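Local coordinates for protein alanyl-tRNA synthetase (PDB 3G98) that attaches alanine to its cognate tRNA, its C-terminal C-Ala domain bringing editing and aminoacylation functions together on one tRNA, at residues V15-P21 and A43-G47; L24-A28 and V40-S44; I50-V56 and D86-G92; E72-L77 and E100-L105. All coordinates share one frame; numbering follows the deposited sequence.

Contact 1 (V15-P21 and A43-G47)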
loop_
_atom_site.group_PDB
_atom_site.type_symbol
_atom_site.label_atom_id
_atom_site.label_comp_id
_atom_site.label_asym_id
_atom_site.label_seq_id
_atom_site.Cartn_x
_atom_site.Cartn_y
_atom_site.Cartn_z
ATOM N N VAL A 15 8.328 3.481 -3.220
ATOM C CA VAL A 15 7.856 3.636 -4.587
ATOM C C VAL A 15 9.014 3.336 -5.524
ATOM O O VAL A 15 10.142 3.784 -5.293
ATOM C CB VAL A 15 7.290 5.063 -4.844
ATOM C CG1 VAL A 15 8.255 6.121 -4.336
ATOM C CG2 VAL A 15 6.990 5.260 -6.314
ATOM N N PHE A 16 8.739 2.532 -6.547
ATOM C CA PHE A 16 9.754 2.061 -7.468
ATOM C C PHE A 16 9.506 2.698 -8.827
ATOM O O PHE A 16 8.406 3.148 -9.110
ATOM C CB PHE A 16 9.668 0.536 -7.609
ATOM C CG PHE A 16 9.885 -0.212 -6.320
ATOM C CD1 PHE A 16 8.819 -0.514 -5.484
ATOM C CD2 PHE A 16 11.157 -0.610 -5.946
ATOM C CE1 PHE A 16 9.018 -1.207 -4.298
ATOM C CE2 PHE A 16 11.370 -1.301 -4.757
ATOM C CZ PHE A 16 10.298 -1.598 -3.930
ATOM N N GLU A 17 10.525 2.739 -9.669
ATOM C CA GLU A 17 10.310 3.196 -11.035
ATOM C C GLU A 17 10.115 1.988 -11.926
ATOM O O GLU A 17 10.860 1.006 -11.823
ATOM C CB GLU A 17 11.514 4.000 -11.550
ATOM C CG GLU A 17 11.877 5.223 -10.723
ATOM C CD GLU A 17 11.006 6.429 -11.038
ATOM O OE1 GLU A 17 10.529 6.546 -12.184
ATOM O OE2 GLU A 17 10.803 7.269 -10.141
ATOM N N GLU A 18 9.118 2.070 -12.799
ATOM C CA GLU A 18 8.976 1.159 -13.935
ATOM C C GLU A 18 8.649 -0.303 -13.608
ATOM O O GLU A 18 8.850 -1.182 -14.449
ATOM C CB GLU A 18 10.231 1.218 -14.827
ATOM C CG GLU A 18 10.798 2.620 -15.030
ATOM C CD GLU A 18 9.865 3.551 -15.800
ATOM O OE1 GLU A 18 8.846 3.079 -16.353
ATOM O OE2 GLU A 18 10.162 4.764 -15.858
ATOM N N VAL A 19 8.136 -0.574 -12.410
ATOM C CA VAL A 19 7.736 -1.937 -12.060
ATOM C C VAL A 19 6.338 -2.236 -12.591
ATOM O O VAL A 19 5.432 -1.421 -12.440
ATOM C CB VAL A 19 7.788 -2.159 -10.528
ATOM C CG1 VAL A 19 7.104 -3.457 -10.149
ATOM C CG2 VAL A 19 9.239 -2.154 -10.053
ATOM N N GLU A 20 6.160 -3.397 -13.218
ATOM C CA GLU A 20 4.849 -3.770 -13.743
ATOM C C GLU A 20 3.856 -4.020 -12.611
ATOM O O GLU A 20 4.230 -4.537 -11.554
ATOM C CB GLU A 20 4.950 -4.992 -14.667
ATOM C CG GLU A 20 5.833 -4.764 -15.888
ATOM C CD GLU A 20 5.380 -3.579 -16.727
ATOM O OE1 GLU A 20 4.168 -3.276 -16.735
ATOM O OE2 GLU A 20 6.238 -2.952 -17.382
ATOM N N PRO A 21 2.587 -3.639 -12.824
ATOM C CA PRO A 21 1.543 -3.758 -11.805
ATOM C C PRO A 21 1.435 -5.176 -11.251
ATOM O O PRO A 21 1.311 -5.354 -10.048
ATOM C CB PRO A 21 0.261 -3.424 -12.574
ATOM C CG PRO A 21 0.704 -2.606 -13.722
ATOM C CD PRO A 21 2.070 -3.074 -14.084
ATOM N N ALA A 43 4.439 1.114 -4.441
ATOM C CA ALA A 43 3.921 1.764 -5.624
ATOM C C ALA A 43 4.963 1.700 -6.727
ATOM O O ALA A 43 6.155 1.483 -6.464
ATOM C CB ALA A 43 3.569 3.200 -5.312
ATOM N N SER A 44 4.501 1.886 -7.961
ATOM C CA SER A 44 5.394 1.941 -9.110
ATOM C C SER A 44 5.042 3.153 -9.942
ATOM O O SER A 44 3.891 3.316 -10.361
ATOM C CB SER A 44 5.249 0.694 -9.965
ATOM O OG SER A 44 6.021 0.808 -11.154
ATOM N N ARG A 45 6.032 4.012 -10.151
ATOM C CA ARG A 45 5.860 5.188 -10.986
ATOM C C ARG A 45 6.228 4.827 -12.419
ATOM O O ARG A 45 7.331 4.336 -12.679
ATOM C CB ARG A 45 6.756 6.330 -10.508
ATOM C CG ARG A 45 6.454 7.631 -11.219
ATOM C CD ARG A 45 7.474 8.722 -10.944
ATOM N NE ARG A 45 7.117 9.924 -11.699
ATOM C CZ ARG A 45 6.964 11.135 -11.173
ATOM N NH1 ARG A 45 7.179 11.336 -9.880
ATOM N NH2 ARG A 45 6.619 12.150 -11.951
ATOM N N LYS A 46 5.300 5.063 -13.339
ATOM C CA LYS A 46 5.602 4.973 -14.765
ATOM C C LYS A 46 5.290 6.317 -15.404
ATOM O O LYS A 46 4.147 6.584 -15.790
ATOM C CB LYS A 46 4.795 3.854 -15.426
ATOM C CG LYS A 46 5.267 2.453 -15.033
ATOM C CD LYS A 46 4.244 1.376 -15.377
ATOM C CE LYS A 46 4.436 0.823 -16.782
ATOM N NZ LYS A 46 3.630 -0.421 -16.987
ATOM N N GLY A 47 6.307 7.170 -15.489
ATOM C CA GLY A 47 6.121 8.521 -16.000
ATOM C C GLY A 47 5.182 9.297 -15.098
ATOM O O GLY A 47 5.465 9.491 -13.917
HETATM O O HOH W 1 8.836 6.322 -14.275
#
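Ala43 meets strand 9-17 through its carbonyl O, which accepts Phe16 N at 2.8 Å, and through CB, which rests 4.1 Å from Val15 CG2. Ser44 turns to the face that carries Phe16. Its OG lies anti to the backbone N (chi1 174°) and from there donates to Val19 O at 2.6 Å, on a lone pair in the carbonyl plane, tying down the turn that follows. Arg45 completes the parallel pairing: its N donates to Phe16 O at 2.7 Å and its O receives Glu18 N at 2.9 Å. The extended Arg45 side chain runs alongside Glu17, carboxylate and guanidinium planes 21° apart, but Glu17 OE2 comes nearest to the methylene CD, at 3.7 Å; NE bonds to Gly47 O, and NH1 forms a salt bridge with Asp96. Lys46 bends about its CG-CD bond and crosses Glu20 at about a right angle, NZ reaching the syn side of Glu20 OE1 at 2.9 Å, 30° out of the carboxylate plane. A leucine in place of Glu20 would probably leave the Lys46 ammonium without its charged mate and free to swing. At Gly47, N donates to a water lying between the carboxylates of Glu17 and Glu18. The pair forms the two parallel strands of a beta-alpha-beta crossover: Leu24 of helix 21-31 packs on Val19 and Ser44, while Phe98 of helix 98-110 touches Val15 and Ala43.

Contact 2 (L24-A28 and V40-S44)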
loop_
_atom_site.group_PDB
_atom_site.type_symbol
_atom_site.label_atom_id
_atom_site.label_comp_id
_atom_site.label_asym_id
_atom_site.label_seq_id
_atom_site.Cartn_x
_atom_site.Cartn_y
_atom_site.Cartn_z
ATOM N N LEU A 24 4.419 -5.816 -9.083
ATOM C CA LEU A 24 4.265 -5.063 -7.855
ATOM C C LEU A 24 3.347 -5.798 -6.884
ATOM O O LEU A 24 3.649 -5.926 -5.695
ATOM C CB LEU A 24 3.698 -3.683 -8.183
ATOM C CG LEU A 24 3.705 -2.627 -7.093
ATOM C CD1 LEU A 24 5.121 -2.169 -6.841
ATOM C CD2 LEU A 24 2.810 -1.463 -7.529
ATOM N N ARG A 25 2.223 -6.290 -7.399
ATOM C CA ARG A 25 1.272 -7.052 -6.600
ATOM C C ARG A 25 1.916 -8.303 -6.017
ATOM O O ARG A 25 1.712 -8.634 -4.846
ATOM C CB ARG A 25 0.077 -7.464 -7.466
ATOM C CG ARG A 25 -1.051 -8.117 -6.700
ATOM C CD ARG A 25 -2.035 -8.802 -7.642
ATOM N NE ARG A 25 -3.136 -9.372 -6.883
ATOM C CZ ARG A 25 -4.231 -8.696 -6.550
ATOM N NH1 ARG A 25 -4.373 -7.431 -6.927
ATOM N NH2 ARG A 25 -5.183 -9.288 -5.845
ATOM N N ASN A 26 2.674 -9.015 -6.845
ATOM C CA ASN A 26 3.318 -10.238 -6.389
ATOM C C ASN A 26 4.349 -9.938 -5.288
ATOM O O ASN A 26 4.469 -10.690 -4.316
ATOM C CB ASN A 26 3.944 -10.987 -7.566
ATOM C CG ASN A 26 2.898 -11.594 -8.497
ATOM O OD1 ASN A 26 3.195 -11.914 -9.648
ATOM N ND2 ASN A 26 1.665 -11.746 -8.000
ATOM N N LEU A 27 5.063 -8.825 -5.429
ATOM C CA LEU A 27 6.028 -8.404 -4.414
ATOM C C LEU A 27 5.347 -8.080 -3.082
ATOM O O LEU A 27 5.813 -8.500 -2.013
ATOM C CB LEU A 27 6.844 -7.203 -4.911
ATOM C CG LEU A 27 7.917 -6.613 -3.984
ATOM C CD1 LEU A 27 8.943 -7.666 -3.567
ATOM C CD2 LEU A 27 8.619 -5.442 -4.653
ATOM N N ALA A 28 4.242 -7.336 -3.148
ATOM C CA ALA A 28 3.502 -6.980 -1.947
ATOM C C ALA A 28 2.978 -8.233 -1.267
ATOM O O ALA A 28 3.034 -8.358 -0.046
ATOM C CB ALA A 28 2.361 -6.046 -2.285
ATOM N N VAL A 40 1.952 -3.614 3.938
ATOM C CA VAL A 40 2.857 -3.278 2.840
ATOM C C VAL A 40 2.169 -2.280 1.929
ATOM O O VAL A 40 1.061 -2.534 1.446
ATOM C CB VAL A 40 3.219 -4.534 2.025
ATOM C CG1 VAL A 40 4.166 -4.189 0.880
ATOM C CG2 VAL A 40 3.796 -5.613 2.937
ATOM N N PHE A 41 2.807 -1.135 1.710
ATOM C CA PHE A 41 2.269 -0.141 0.786
ATOM C C PHE A 41 3.346 0.204 -0.214
ATOM O O PHE A 41 4.266 0.964 0.081
ATOM C CB PHE A 41 1.785 1.095 1.560
ATOM C CG PHE A 41 1.315 2.241 0.692
ATOM C CD1 PHE A 41 0.552 2.019 -0.455
ATOM C CD2 PHE A 41 1.613 3.551 1.049
ATOM C CE1 PHE A 41 0.110 3.092 -1.237
ATOM C CE2 PHE A 41 1.167 4.617 0.284
ATOM C CZ PHE A 41 0.420 4.383 -0.868
ATOM N N ILE A 42 3.262 -0.386 -1.398
ATOM C CA ILE A 42 4.288 -0.120 -2.396
ATOM C C ILE A 42 3.650 0.390 -3.669
ATOM O O ILE A 42 2.472 0.146 -3.941
ATOM C CB ILE A 42 5.196 -1.339 -2.684
ATOM C CG1 ILE A 42 4.373 -2.524 -3.195
ATOM C CG2 ILE A 42 6.009 -1.705 -1.438
ATOM C CD1 ILE A 42 5.217 -3.749 -3.565
ATOM N N ALA A 43 4.439 1.114 -4.441
ATOM C CA ALA A 43 3.921 1.764 -5.624
ATOM C C ALA A 43 4.963 1.700 -6.727
ATOM O O ALA A 43 6.155 1.483 -6.464
ATOM C CB ALA A 43 3.569 3.200 -5.312
ATOM N N SER A 44 4.501 1.886 -7.961
ATOM C CA SER A 44 5.394 1.941 -9.110
ATOM C C SER A 44 5.042 3.153 -9.942
ATOM O O SER A 44 3.891 3.316 -10.361
ATOM C CB SER A 44 5.249 0.694 -9.965
ATOM O OG SER A 44 6.021 0.808 -11.154
#
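Leu24 and Ile42 carry the apolar core of this helix-on-strand contact, their side chains sliding past each other in opposite directions so that Leu24 CD1 lies 3.6 Å from Ile42 CD1. Ile42 holds CG1 between its backbone N and carbonyl carbon (chi1 60°), and with chi2 extended its CD1 is driven straight at the helix. There the methyl also meets Leu27, which crosses it at about a right angle and offers CB, CG and CD2 at similar range, and Ala28 CB at 3.9 Å. Farther along, the small Ala28 lets Val40 come close, Val40 CG1 sitting 4.1 Å from Ala28 CB.

A second group of contacts sets methyls against backbone. Ile42 CD1 lies 3.4 Å from Leu24 O and 3.7 Å from Ala28 N, the two atoms joined by a helical hydrogen bond, so the methyl packs against the turn itself. The other Leu24 branch, CD2, reaches down to the strand and rests 3.8 Å from Ser44 N, with Ser44 CB just beyond. An alanine in place of Leu24 would probably open a gap over the strand, stripping packing from Ile42 CG1 and from Ser44 while Leu27 and Ala28 still touch the Ile42 methyl.

The short axes approach to 9.0 Å at 160°, nearly antiparallel. Helix 21-31 thus returns over the strand to which it leads, covering one face of the sheet and reaching Asn51 and Val53 of strand 49-56 as well; on the other face, Phe41 packs against helix 98-110.

Contact 3 (I50-V56 and D86-G92)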
loop_
_atom_site.group_PDB
_atom_site.type_symbol
_atom_site.label_atom_id
_atom_site.label_comp_id
_atom_site.label_asym_id
_atom_site.label_seq_id
_atom_site.Cartn_x
_atom_site.Cartn_y
_atom_site.Cartn_z
ATOM N N ILE A 50 0.872 6.356 -11.614
ATOM C CA ILE A 50 1.342 5.552 -10.500
ATOM C C ILE A 50 0.367 4.400 -10.192
ATOM O O ILE A 50 -0.851 4.583 -10.127
ATOM C CB ILE A 50 1.620 6.432 -9.246
ATOM C CG1 ILE A 50 2.140 5.594 -8.079
ATOM C CG2 ILE A 50 0.357 7.211 -8.825
ATOM C CD1 ILE A 50 2.796 6.445 -6.995
ATOM N N ASN A 51 0.920 3.207 -10.045
ATOM C CA ASN A 51 0.146 2.041 -9.646
ATOM C C ASN A 51 0.558 1.693 -8.226
ATOM O O ASN A 51 1.725 1.818 -7.880
ATOM C CB ASN A 51 0.425 0.871 -10.602
ATOM C CG ASN A 51 -0.426 -0.353 -10.301
ATOM O OD1 ASN A 51 -0.145 -1.106 -9.373
ATOM N ND2 ASN A 51 -1.468 -0.564 -11.105
ATOM N N PHE A 52 -0.395 1.266 -7.405
ATOM C CA PHE A 52 -0.088 1.029 -6.005
ATOM C C PHE A 52 -0.846 -0.169 -5.426
ATOM O O PHE A 52 -1.930 -0.528 -5.892
ATOM C CB PHE A 52 -0.342 2.297 -5.175
ATOM C CG PHE A 52 -1.678 2.921 -5.419
ATOM C CD1 PHE A 52 -1.864 3.813 -6.476
ATOM C CD2 PHE A 52 -2.764 2.598 -4.613
ATOM C CE1 PHE A 52 -3.093 4.385 -6.719
ATOM C CE2 PHE A 52 -4.012 3.162 -4.854
ATOM C CZ PHE A 52 -4.178 4.059 -5.912
ATOM N N VAL A 53 -0.257 -0.772 -4.402
ATOM C CA VAL A 53 -0.803 -1.972 -3.789
ATOM C C VAL A 53 -0.711 -1.861 -2.271
ATOM O O VAL A 53 0.265 -1.336 -1.730
ATOM C CB VAL A 53 -0.003 -3.219 -4.211
ATOM C CG1 VAL A 53 -0.459 -4.456 -3.416
ATOM C CG2 VAL A 53 -0.105 -3.458 -5.734
ATOM N N ILE A 54 -1.730 -2.367 -1.598
ATOM C CA ILE A 54 -1.702 -2.543 -0.150
ATOM C C ILE A 54 -1.900 -4.023 0.117
ATOM O O ILE A 54 -2.881 -4.617 -0.338
ATOM C CB ILE A 54 -2.832 -1.755 0.552
ATOM C CG1 ILE A 54 -2.694 -0.252 0.307
ATOM C CG2 ILE A 54 -2.825 -2.047 2.063
ATOM C CD1 ILE A 54 -1.789 0.440 1.275
ATOM N N GLY A 55 -0.943 -4.623 0.816
ATOM C CA GLY A 55 -1.074 -6.012 1.256
ATOM C C GLY A 55 -0.882 -6.059 2.754
ATOM O O GLY A 55 -0.017 -5.367 3.289
ATOM N N VAL A 56 -1.696 -6.852 3.444
ATOM C CA VAL A 56 -1.553 -6.978 4.891
ATOM C C VAL A 56 -1.436 -8.449 5.283
ATOM O O VAL A 56 -1.895 -9.331 4.553
ATOM C CB VAL A 56 -2.715 -6.282 5.684
ATOM C CG1 VAL A 56 -2.860 -4.814 5.279
ATOM C CG2 VAL A 56 -4.022 -7.008 5.498
ATOM N N ASP A 86 -7.213 -8.382 2.519
ATOM C CA ASP A 86 -5.795 -8.650 2.770
ATOM C C ASP A 86 -4.870 -8.159 1.660
ATOM O O ASP A 86 -3.663 -8.039 1.875
ATOM C CB ASP A 86 -5.547 -10.134 3.056
ATOM C CG ASP A 86 -5.823 -11.014 1.852
ATOM O OD1 ASP A 86 -6.939 -10.934 1.292
ATOM O OD2 ASP A 86 -4.919 -11.789 1.465
ATOM N N LEU A 87 -5.445 -7.865 0.493
ATOM C CA LEU A 87 -4.673 -7.423 -0.670
ATOM C C LEU A 87 -5.539 -6.642 -1.668
ATOM O O LEU A 87 -6.525 -7.157 -2.221
ATOM C CB LEU A 87 -4.011 -8.617 -1.361
ATOM C CG LEU A 87 -2.960 -8.340 -2.444
ATOM C CD1 LEU A 87 -1.729 -7.651 -1.856
ATOM C CD2 LEU A 87 -2.562 -9.626 -3.165
ATOM N N ALA A 88 -5.148 -5.399 -1.911
ATOM C CA ALA A 88 -5.902 -4.516 -2.812
ATOM C C ALA A 88 -4.940 -3.681 -3.663
ATOM O O ALA A 88 -3.780 -3.514 -3.304
ATOM C CB ALA A 88 -6.825 -3.616 -2.003
ATOM N N GLN A 89 -5.425 -3.156 -4.788
ATOM C CA GLN A 89 -4.554 -2.495 -5.758
ATOM C C GLN A 89 -5.315 -1.411 -6.510
ATOM O O GLN A 89 -6.541 -1.478 -6.638
ATOM C CB GLN A 89 -3.985 -3.546 -6.731
ATOM C CG GLN A 89 -3.109 -3.022 -7.869
ATOM C CD GLN A 89 -2.286 -4.139 -8.521
ATOM O OE1 GLN A 89 -2.697 -5.302 -8.528
ATOM N NE2 GLN A 89 -1.117 -3.788 -9.053
ATOM N N GLY A 90 -4.591 -0.413 -7.007
ATOM C CA GLY A 90 -5.224 0.666 -7.764
ATOM C C GLY A 90 -4.248 1.427 -8.642
ATOM O O GLY A 90 -3.031 1.189 -8.608
ATOM N N GLY A 91 -4.791 2.340 -9.441
ATOM C CA GLY A 91 -3.977 3.206 -10.282
ATOM C C GLY A 91 -4.398 4.644 -10.061
ATOM O O GLY A 91 -5.538 4.913 -9.656
ATOM N N GLY A 92 -3.477 5.568 -10.308
ATOM C CA GLY A 92 -3.726 6.982 -10.065
ATOM C C GLY A 92 -2.891 7.876 -10.956
ATOM O O GLY A 92 -2.057 7.389 -11.726
#
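Gln89 reaches over Val53 to Asn51 of strand 49-56 with an extended side chain, CG anti to its backbone N (chi1 177°). Its CB sits 3.7 Å from Phe52 O, and CG comes closer to the same oxygen, at 3.4 Å. CD passes over Val53 CG2 at 3.6 Å. At the tip, NE2 donates to Asn51 OD1 at 2.9 Å, nearly in the Gln89 amide plane and on an OD1 lone pair, with the two amides turned 80° apart. Asn51 was modelled in two conformers, so this bond is doubtful as a permanent feature. The same NE2 also donates to Pro21 O, and OE1 accepts Arg25 NH1, which holds the amide by both ends.

On the opposite sheet face, the Phe52 ring lies over Gly90, whose CA stands 4.2 Å from the ring centroid in a CH-pi contact. The lack of a side chain at Gly90 allows this. Antiparallel backbone bonds link Ile50 with Gly92, Phe52 with Gly90 and Ile54 with Ala88 in both directions, and Val56 N donates to Asp86 O. The chemistry implies strands held chiefly by their backbones, with glycines admitting the aromatic ring on one face and the Gln89 amide joining the other to helix 21-31.

Contact 4 (E72-L77 and E100-L105)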
loop_
_atom_site.group_PDB
_atom_site.type_symbol
_atom_site.label_atom_id
_atom_site.label_comp_id
_atom_site.label_asym_id
_atom_site.label_seq_id
_atom_site.Cartn_x
_atom_site.Cartn_y
_atom_site.Cartn_z
ATOM N N GLU A 72 -8.445 5.126 0.402
ATOM C CA GLU A 72 -7.955 6.321 1.104
ATOM C C GLU A 72 -6.625 6.837 0.539
ATOM O O GLU A 72 -6.494 8.029 0.241
ATOM C CB GLU A 72 -7.866 6.072 2.613
ATOM C CG GLU A 72 -9.245 5.799 3.233
ATOM C CD GLU A 72 -9.194 5.377 4.692
ATOM O OE1 GLU A 72 -8.807 4.220 4.969
ATOM O OE2 GLU A 72 -9.567 6.197 5.560
ATOM N N VAL A 73 -5.639 5.953 0.394
ATOM C CA VAL A 73 -4.392 6.354 -0.260
ATOM C C VAL A 73 -4.621 6.641 -1.745
ATOM O O VAL A 73 -3.989 7.536 -2.327
ATOM C CB VAL A 73 -3.237 5.330 -0.059
ATOM C CG1 VAL A 73 -2.979 5.108 1.432
ATOM C CG2 VAL A 73 -3.520 4.005 -0.769
ATOM N N GLY A 74 -5.538 5.892 -2.356
ATOM C CA GLY A 74 -5.905 6.124 -3.749
ATOM C C GLY A 74 -6.380 7.546 -4.002
ATOM O O GLY A 74 -6.004 8.171 -4.997
ATOM N N LYS A 75 -7.206 8.064 -3.101
ATOM C CA LYS A 75 -7.684 9.442 -3.228
ATOM C C LYS A 75 -6.526 10.441 -3.298
ATOM O O LYS A 75 -6.518 11.334 -4.148
ATOM C CB LYS A 75 -8.621 9.798 -2.070
ATOM C CG LYS A 75 -9.018 11.259 -2.032
ATOM C CD LYS A 75 -10.096 11.488 -0.991
ATOM C CE LYS A 75 -10.648 12.900 -1.067
ATOM N NZ LYS A 75 -11.787 13.048 -0.129
ATOM N N VAL A 76 -5.555 10.282 -2.404
ATOM C CA VAL A 76 -4.364 11.140 -2.376
ATOM C C VAL A 76 -3.563 11.059 -3.681
ATOM O O VAL A 76 -3.038 12.064 -4.175
ATOM C CB VAL A 76 -3.469 10.794 -1.162
ATOM C CG1 VAL A 76 -2.159 11.544 -1.219
ATOM C CG2 VAL A 76 -4.214 11.097 0.141
ATOM N N LEU A 77 -3.504 9.864 -4.257
ATOM C CA LEU A 77 -2.744 9.629 -5.479
ATOM C C LEU A 77 -3.578 9.910 -6.734
ATOM O O LEU A 77 -3.169 9.565 -7.843
ATOM C CB LEU A 77 -2.210 8.189 -5.490
ATOM C CG LEU A 77 -1.208 7.881 -4.376
ATOM C CD1 LEU A 77 -0.817 6.408 -4.410
ATOM C CD2 LEU A 77 0.031 8.764 -4.538
ATOM N N GLU A 100 2.870 11.915 0.632
ATOM C CA GLU A 100 1.653 12.349 1.307
ATOM C C GLU A 100 0.709 11.160 1.564
ATOM O O GLU A 100 0.044 11.084 2.607
ATOM C CB GLU A 100 0.959 13.437 0.489
ATOM C CG GLU A 100 1.672 14.800 0.497
ATOM C CD GLU A 100 2.999 14.841 -0.272
ATOM O OE1 GLU A 100 3.244 13.995 -1.163
ATOM O OE2 GLU A 100 3.811 15.744 0.021
ATOM N N ALA A 101 0.657 10.228 0.619
ATOM C CA ALA A 101 -0.133 9.004 0.803
ATOM C C ALA A 101 0.421 8.165 1.958
ATOM O O ALA A 101 -0.346 7.575 2.734
ATOM C CB ALA A 101 -0.168 8.182 -0.492
ATOM N N VAL A 102 1.751 8.111 2.069
ATOM C CA VAL A 102 2.398 7.356 3.148
ATOM C C VAL A 102 2.076 7.986 4.498
ATOM O O VAL A 102 1.743 7.279 5.461
ATOM C CB VAL A 102 3.933 7.268 2.970
ATOM C CG1 VAL A 102 4.587 6.709 4.244
ATOM C CG2 VAL A 102 4.279 6.401 1.766
ATOM N N LYS A 103 2.162 9.311 4.564
ATOM C CA LYS A 103 1.817 10.022 5.794
ATOM C C LYS A 103 0.388 9.696 6.240
ATOM O O LYS A 103 0.155 9.379 7.413
ATOM C CB LYS A 103 2.007 11.529 5.604
ATOM C CG LYS A 103 1.873 12.358 6.871
ATOM C CD LYS A 103 2.199 13.829 6.593
ATOM C CE LYS A 103 1.052 14.515 5.844
ATOM N NZ LYS A 103 1.399 15.875 5.340
ATOM N N LEU A 104 -0.557 9.755 5.300
ATOM C CA LEU A 104 -1.952 9.398 5.572
ATOM C C LEU A 104 -2.097 7.962 6.078
ATOM O O LEU A 104 -2.825 7.711 7.031
ATOM C CB LEU A 104 -2.829 9.597 4.322
ATOM C CG LEU A 104 -4.312 9.196 4.456
ATOM C CD1 LEU A 104 -4.981 9.936 5.605
ATOM C CD2 LEU A 104 -5.081 9.448 3.173
ATOM N N LEU A 105 -1.418 7.019 5.432
ATOM C CA LEU A 105 -1.487 5.618 5.853
ATOM C C LEU A 105 -0.979 5.447 7.276
ATOM O O LEU A 105 -1.567 4.703 8.073
ATOM C CB LEU A 105 -0.701 4.706 4.889
ATOM C CG LEU A 105 -0.678 3.216 5.238
ATOM C CD1 LEU A 105 -2.083 2.657 5.393
ATOM C CD2 LEU A 105 0.120 2.428 4.190
#
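Ala101 is the small bump that lets these two helices close up: its CA comes within 5.1 Å of Val73 CA, and its CB fits a hollow walled by Val73, Val76 and Leu77. The methyl lies 4.0 Å from both Val76 CG1 and Leu77 CG, while Val73 CB closes the third side at slightly longer range. In return, Val76 pushes CG1, anti to its own backbone N (chi1 173°), against the neighbouring helix, 3.6 Å from Ala101 N, and the same methyl touches Glu100 CB. Its other branch, CG2, turns along the helix and meets Leu104 CD2 at 3.6 Å. That leucine methyl is the answering bump, filling the hollow between Val76 CG2 and the carbonyl of Glu72, one turn earlier than Val76, with Glu72 O also 3.6 Å away. Lower down, toward the sheet, Val73 CG1 slips beneath Ala101 O at 3.8 Å and comes up against Leu105 CB.

The interface is therefore apolar methyls against methyls and bare backbone, with alanine giving the room for an axis separation of 8.9 Å. Phe41 of strand 38-46 fills the wedge below, touching Val73, Ala101 and Leu105, and Phe52 lies against Leu77. Two antiparallel helices, at 153° between their short axes, packed side by side over one sheet face form one outer layer of an alpha-beta-alpha sandwich, with helix 21-31 on the other face.

In the fold
Contact 1 lies at the surface, where hydrogen bonds, a water and a salt bridge accompany the strand pairing; contact 2 is buried and apolar, though both use strand 38-46 and share Ala43 and Ser44. Contacts 3 and 4 are partly buried. Contact 3, its centre about 5 Å from that of the chain and the nearest of the four, is again a strand pair, but antiparallel and with little charge, and Ser44 N to Asn51 O links it to the first two. Contact 4 is helix on helix and, like contact 2, depends on methyl packing, yet it sits on the other side of the sheet. Polar bonds thus run within the sheet, and apolar packing joins the helices to it and to each other.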